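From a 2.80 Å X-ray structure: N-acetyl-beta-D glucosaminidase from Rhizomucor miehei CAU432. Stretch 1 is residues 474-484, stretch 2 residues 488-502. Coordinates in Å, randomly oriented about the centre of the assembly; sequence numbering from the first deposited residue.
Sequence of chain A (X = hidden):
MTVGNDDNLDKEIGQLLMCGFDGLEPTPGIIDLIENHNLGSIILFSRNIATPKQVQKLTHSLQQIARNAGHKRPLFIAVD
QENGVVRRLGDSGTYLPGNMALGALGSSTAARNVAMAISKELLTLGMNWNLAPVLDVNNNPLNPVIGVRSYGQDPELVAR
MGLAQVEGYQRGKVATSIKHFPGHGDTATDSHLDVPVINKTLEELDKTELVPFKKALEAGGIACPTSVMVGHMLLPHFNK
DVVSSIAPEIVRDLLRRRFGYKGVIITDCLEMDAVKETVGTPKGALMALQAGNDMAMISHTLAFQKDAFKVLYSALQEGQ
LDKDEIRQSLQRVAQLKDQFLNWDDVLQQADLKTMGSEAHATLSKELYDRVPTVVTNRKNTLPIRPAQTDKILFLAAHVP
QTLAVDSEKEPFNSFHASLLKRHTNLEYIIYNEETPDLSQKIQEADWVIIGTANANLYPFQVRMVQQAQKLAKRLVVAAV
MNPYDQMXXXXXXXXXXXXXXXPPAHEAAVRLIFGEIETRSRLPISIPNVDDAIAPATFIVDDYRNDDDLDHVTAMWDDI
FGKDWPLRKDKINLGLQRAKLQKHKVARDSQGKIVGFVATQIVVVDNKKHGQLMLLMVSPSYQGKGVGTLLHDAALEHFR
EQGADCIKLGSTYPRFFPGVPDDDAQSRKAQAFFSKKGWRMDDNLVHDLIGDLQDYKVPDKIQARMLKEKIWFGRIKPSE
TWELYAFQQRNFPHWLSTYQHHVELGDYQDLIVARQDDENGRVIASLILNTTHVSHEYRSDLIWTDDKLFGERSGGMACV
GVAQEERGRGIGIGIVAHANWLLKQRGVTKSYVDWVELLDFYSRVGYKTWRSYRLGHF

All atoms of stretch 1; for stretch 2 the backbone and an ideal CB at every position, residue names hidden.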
# COMPACT_ATOMS: atom_id res chain seq x y z
N ARG A 474 -23.51 40.60 -12.69
CA ARG A 474 -23.36 39.15 -12.58
C ARG A 474 -22.06 38.70 -13.26
O ARG A 474 -21.95 38.68 -14.48
CB ARG A 474 -24.57 38.44 -13.19
CG ARG A 474 -25.90 38.96 -12.68
CD ARG A 474 -27.08 38.26 -13.32
NE ARG A 474 -28.32 38.99 -13.07
CZ ARG A 474 -28.73 40.06 -13.74
NH1 ARG A 474 -28.00 40.57 -14.74
NH2 ARG A 474 -29.87 40.65 -13.41
N LEU A 475 -21.08 38.34 -12.44
CA LEU A 475 -19.74 38.00 -12.89
C LEU A 475 -19.54 36.50 -12.86
O LEU A 475 -19.98 35.85 -11.92
CB LEU A 475 -18.71 38.65 -11.97
CG LEU A 475 -17.23 38.38 -12.26
CD1 LEU A 475 -16.82 39.01 -13.58
CD2 LEU A 475 -16.38 38.90 -11.11
N VAL A 476 -18.90 35.94 -13.88
CA VAL A 476 -18.39 34.57 -13.82
C VAL A 476 -16.94 34.60 -14.31
O VAL A 476 -16.64 35.28 -15.29
CB VAL A 476 -19.25 33.54 -14.61
CG1 VAL A 476 -20.61 34.11 -14.98
CG2 VAL A 476 -18.55 33.03 -15.86
N VAL A 477 -16.06 33.88 -13.62
CA VAL A 477 -14.65 33.84 -13.98
C VAL A 477 -14.22 32.42 -14.37
O VAL A 477 -14.35 31.48 -13.59
CB VAL A 477 -13.77 34.32 -12.81
CG1 VAL A 477 -12.30 34.29 -13.19
CG2 VAL A 477 -14.20 35.72 -12.38
N ALA A 478 -13.72 32.28 -15.60
CA ALA A 478 -13.22 31.00 -16.11
C ALA A 478 -11.70 31.06 -16.28
O ALA A 478 -11.21 31.79 -17.15
CB ALA A 478 -13.88 30.68 -17.44
N ALA A 479 -10.98 30.30 -15.46
CA ALA A 479 -9.52 30.16 -15.58
C ALA A 479 -9.18 28.97 -16.49
O ALA A 479 -9.59 27.84 -16.23
CB ALA A 479 -8.89 29.99 -14.22
N VAL A 480 -8.42 29.24 -17.54
CA VAL A 480 -8.22 28.24 -18.59
C VAL A 480 -6.82 27.63 -18.62
O VAL A 480 -6.56 26.71 -19.39
CB VAL A 480 -8.60 28.80 -19.98
CG1 VAL A 480 -10.03 29.31 -19.95
CG2 VAL A 480 -7.66 29.92 -20.42
N MET A 481 -5.91 28.15 -17.80
CA MET A 481 -4.60 27.52 -17.64
C MET A 481 -4.56 26.78 -16.29
O MET A 481 -5.24 25.77 -16.15
CB MET A 481 -3.48 28.55 -17.84
CG MET A 481 -3.42 29.03 -19.28
SD MET A 481 -2.06 30.14 -19.66
CE MET A 481 -0.70 28.98 -19.84
N ASN A 482 -3.80 27.26 -15.31
CA ASN A 482 -3.82 26.63 -14.00
C ASN A 482 -5.11 26.99 -13.26
O ASN A 482 -5.60 28.11 -13.37
CB ASN A 482 -2.62 27.06 -13.16
CG ASN A 482 -1.30 26.59 -13.74
OD1 ASN A 482 -1.26 25.68 -14.57
ND2 ASN A 482 -0.21 27.20 -13.30
N PRO A 483 -5.66 26.03 -12.49
CA PRO A 483 -6.91 26.26 -11.75
C PRO A 483 -6.78 27.06 -10.46
O PRO A 483 -7.80 27.34 -9.81
CB PRO A 483 -7.37 24.83 -11.43
CG PRO A 483 -6.10 24.08 -11.29
CD PRO A 483 -5.20 24.64 -12.35
N TYR A 484 -5.57 27.45 -10.09
CA TYR A 484 -5.32 28.10 -8.80
C TYR A 484 -5.72 29.59 -8.75
O TYR A 484 -5.79 30.18 -7.67
CB TYR A 484 -3.85 27.97 -8.40
CG TYR A 484 -3.28 26.56 -8.39
CD1 TYR A 484 -3.58 25.66 -7.37
CD2 TYR A 484 -2.40 26.14 -9.39
CE1 TYR A 484 -3.05 24.38 -7.35
CE2 TYR A 484 -1.86 24.86 -9.38
CZ TYR A 484 -2.18 23.99 -8.36
OH TYR A 484 -1.63 22.71 -8.36
N UNK A 488 -6.15 34.28 -5.75
CA UNK A 488 -5.93 35.73 -5.81
C UNK A 488 -7.21 36.59 -5.66
O UNK A 488 -7.12 37.80 -5.49
CB UNK A 488 -5.26 36.07 -7.14
N UNK A 489 -8.38 35.97 -5.75
CA UNK A 489 -9.65 36.68 -5.58
C UNK A 489 -10.75 35.78 -5.00
O UNK A 489 -11.72 35.44 -5.69
CB UNK A 489 -10.11 37.25 -6.92
N UNK A 490 -10.62 35.40 -3.72
CA UNK A 490 -11.62 34.50 -3.11
C UNK A 490 -13.02 35.11 -2.93
O UNK A 490 -13.97 34.38 -2.67
CB UNK A 490 -11.11 34.04 -1.74
N UNK A 491 -13.14 36.43 -3.07
CA UNK A 491 -14.44 37.11 -2.98
C UNK A 491 -15.35 36.68 -4.13
O UNK A 491 -16.58 36.66 -3.99
CB UNK A 491 -14.26 38.63 -2.99
N UNK A 492 -14.75 36.35 -5.28
CA UNK A 492 -15.49 35.97 -6.47
C UNK A 492 -16.39 34.79 -6.16
O UNK A 492 -15.91 33.73 -5.77
CB UNK A 492 -14.54 35.64 -7.62
N UNK A 493 -17.69 35.00 -6.32
CA UNK A 493 -18.71 34.02 -5.93
C UNK A 493 -18.87 32.90 -6.94
O UNK A 493 -19.34 31.81 -6.60
CB UNK A 493 -20.06 34.72 -5.73
N UNK A 494 -18.49 33.15 -8.19
CA UNK A 494 -18.75 32.19 -9.26
C UNK A 494 -17.52 32.02 -10.16
O UNK A 494 -17.14 32.92 -10.91
CB UNK A 494 -19.95 32.64 -10.09
N UNK A 495 -16.91 30.84 -10.06
CA UNK A 495 -15.60 30.54 -10.65
C UNK A 495 -15.57 29.09 -11.14
O UNK A 495 -16.09 28.20 -10.47
CB UNK A 495 -14.48 30.79 -9.64
N UNK A 496 -14.96 28.88 -12.30
CA UNK A 496 -14.82 27.53 -12.87
C UNK A 496 -13.44 27.38 -13.52
O UNK A 496 -12.73 28.36 -13.71
CB UNK A 496 -15.92 27.26 -13.89
N UNK A 497 -13.08 26.15 -13.84
CA UNK A 497 -11.75 25.86 -14.38
C UNK A 497 -11.84 24.84 -15.52
O UNK A 497 -12.67 23.93 -15.48
CB UNK A 497 -10.83 25.34 -13.28
N UNK A 498 -11.00 25.03 -16.53
CA UNK A 498 -11.02 24.19 -17.72
C UNK A 498 -9.75 23.37 -17.88
O UNK A 498 -9.67 22.52 -18.76
CB UNK A 498 -11.23 25.06 -18.96
N UNK A 499 -8.74 23.67 -17.05
CA UNK A 499 -7.47 22.93 -17.03
C UNK A 499 -6.65 23.00 -18.33
O UNK A 499 -5.58 22.40 -18.41
CB UNK A 499 -7.76 21.46 -16.71
N UNK A 500 -7.15 23.72 -19.34
CA UNK A 500 -6.41 23.93 -20.59
C UNK A 500 -7.18 24.87 -21.51
O UNK A 500 -8.41 24.95 -21.42
CB UNK A 500 -6.15 22.60 -21.29
N UNK A 501 -6.46 25.56 -22.39
CA UNK A 501 -7.07 26.57 -23.25
C UNK A 501 -7.32 26.08 -24.67
O UNK A 501 -7.43 26.88 -25.60
CB UNK A 501 -6.18 27.81 -23.29
N UNK A 502 -7.43 24.76 -24.83
CA UNK A 502 -7.76 24.17 -26.12
C UNK A 502 -9.20 24.52 -26.53
O UNK A 502 -10.05 24.76 -25.67
CB UNK A 502 -7.57 22.65 -26.07

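Strand 475-479 pairs in parallel with strand 494-497, so the side chains of 495 to 497 can be placed by sheet face.

Position 488 has nothing of stretch 1 near its CB. Many residues would suit; it is Cys-488.

Position 489 points toward stretch 1, but from a distance. Only a long side chain could reach it. Phe-489 brings CE1 to 4.0 Å from Val-477 CG1.

Positions 490 and 491 are out of reach. At 490, phi of -67° permits proline; many residues would do at 491. They are Pro-490 and Gln-491, the middle of a type I turn closed by a hydrogen bond from the N of position 492 to Phe-489 O at 3.2 Å.

Position 492 points toward Val-477 CG2, 4.8 Å from its CB, with Leu-475 CD2 a little farther. A small or medium apolar residue fits. Val-492 puts CG1 3.8 Å from Val-477 CG2.

Position 493 points sideways, with no partner near; stretch 1 sets no preference. It is Asp-493.

At 494 the CB lies 3.7 Å from Leu-475 O. Space is tight, and a small or beta-branched residue is plausible. It is Thr-494, whose backbone O accepts from Val-477 N at 3.1 Å.

Position 495 lies on the sheet face of Val-477 and Ala-479. The small Ala-479 leaves room for a long side chain, and Pro-483 O lies beyond as an acceptor. Apolar or aromatic residues would suit; a donor at the tip would add a bond. Tyr-495 takes chi1 t, and its OH donates to Pro-483 O at 2.7 Å.

Position 496 shares the other face with Ala-478, where a larger aliphatic residue can cover the methyl. Leu-496 sets CD2 3.8 Å from Ala-478 CB. Its N donates to Val-477 O (3.0 Å).

Position 497 returns to the face of Ala-479, with its CB 4.0 Å from Pro-483 CB. A compact apolar residue fits. Val-497 places CG1 3.7 Å from Pro-483 CB.

Position 498 lies beside Val-480, so a small residue is favoured. Thr-498 N donates to Ala-479 O (3.2 Å); its OG1 donates to the backbone O of position 500 (2.7 Å).

Position 499 has positive phi (63°), which favours glycine or asparagine. It is Tyr-499. A water links its N to Ala-479 O and Met-481 O.

Position 500 points away, so many residues are possible. It is Glu-500.

Position 501 has its CB 3.9 Å from Val-480 CG2, near Met-481. A large apolar or aromatic residue suits. Tyr-501 meets Met-481 CG at its ring edge, CD2 to CG 3.5 Å.

Position 502 points away, so stretch 1 sets no preference. Thr-502 sits at the N-cap position, right before a helix; its OG1 donates to Glu-500 OE1 (2.6 Å).

Stretch 2, residues 488-502: CFPQVDTYLVTYEYT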
# COMPACT_ATOMS: atom_id res chain seq x y z
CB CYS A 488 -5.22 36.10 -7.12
SG CYS A 488 -3.63 35.26 -7.35
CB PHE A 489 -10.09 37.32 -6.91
CG PHE A 489 -9.82 36.47 -8.13
CD1 PHE A 489 -10.73 35.50 -8.55
CD2 PHE A 489 -8.66 36.65 -8.87
CE1 PHE A 489 -10.47 34.73 -9.67
CE2 PHE A 489 -8.40 35.88 -9.99
CZ PHE A 489 -9.31 34.92 -10.40
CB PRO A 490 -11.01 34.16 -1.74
CG PRO A 490 -9.60 34.64 -1.78
CD PRO A 490 -9.55 35.75 -2.77
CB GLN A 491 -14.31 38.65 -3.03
CG GLN A 491 -12.97 39.26 -2.60
CD GLN A 491 -11.96 39.40 -3.75
OE1 GLN A 491 -12.32 39.70 -4.89
NE2 GLN A 491 -10.69 39.19 -3.43
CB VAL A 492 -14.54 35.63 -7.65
CG1 VAL A 492 -15.32 35.01 -8.81
CG2 VAL A 492 -13.81 36.87 -8.11
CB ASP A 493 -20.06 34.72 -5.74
CG ASP A 493 -20.09 35.60 -4.50
OD1 ASP A 493 -19.50 35.22 -3.47
OD2 ASP A 493 -20.73 36.68 -4.56
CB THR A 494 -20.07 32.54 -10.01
OG1 THR A 494 -19.97 32.20 -11.40
CG2 THR A 494 -20.42 34.02 -9.86
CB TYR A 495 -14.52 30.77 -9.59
CG TYR A 495 -13.11 30.38 -9.98
CD1 TYR A 495 -12.35 31.17 -10.84
CD2 TYR A 495 -12.51 29.23 -9.46
CE1 TYR A 495 -11.06 30.82 -11.19
CE2 TYR A 495 -11.22 28.88 -9.80
CZ TYR A 495 -10.50 29.67 -10.66
OH TYR A 495 -9.21 29.33 -11.00
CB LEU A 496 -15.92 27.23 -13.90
CG LEU A 496 -15.88 27.97 -15.25
CD1 LEU A 496 -16.49 27.11 -16.35
CD2 LEU A 496 -16.59 29.32 -15.17
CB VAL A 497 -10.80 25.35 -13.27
CG1 VAL A 497 -10.53 26.46 -12.26
CG2 VAL A 497 -11.36 24.12 -12.57
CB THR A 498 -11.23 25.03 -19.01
OG1 THR A 498 -10.00 25.66 -19.39
CG2 THR A 498 -12.31 26.09 -18.79
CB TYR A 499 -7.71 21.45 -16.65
CG TYR A 499 -8.54 21.25 -15.40
CD1 TYR A 499 -7.99 21.47 -14.14
CD2 TYR A 499 -9.87 20.85 -15.47
CE1 TYR A 499 -8.74 21.29 -12.99
CE2 TYR A 499 -10.63 20.67 -14.33
CZ TYR A 499 -10.06 20.89 -13.09
OH TYR A 499 -10.80 20.71 -11.94
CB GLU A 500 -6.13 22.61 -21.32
CG GLU A 500 -7.37 21.84 -21.75
CD GLU A 500 -7.02 20.48 -22.32
OE1 GLU A 500 -7.18 20.29 -23.55
OE2 GLU A 500 -6.57 19.60 -21.55
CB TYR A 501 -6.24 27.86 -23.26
CG TYR A 501 -4.76 27.68 -23.55
CD1 TYR A 501 -4.32 27.02 -24.68
CD2 TYR A 501 -3.81 28.20 -22.68
CE1 TYR A 501 -2.96 26.86 -24.94
CE2 TYR A 501 -2.46 28.05 -22.93
CZ TYR A 501 -2.04 27.38 -24.06
OH TYR A 501 -0.70 27.23 -24.31
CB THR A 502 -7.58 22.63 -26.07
OG1 THR A 502 -8.41 22.08 -25.04
CG2 THR A 502 -6.12 22.26 -25.81
O HOH W 1 -7.73 25.77 -15.16
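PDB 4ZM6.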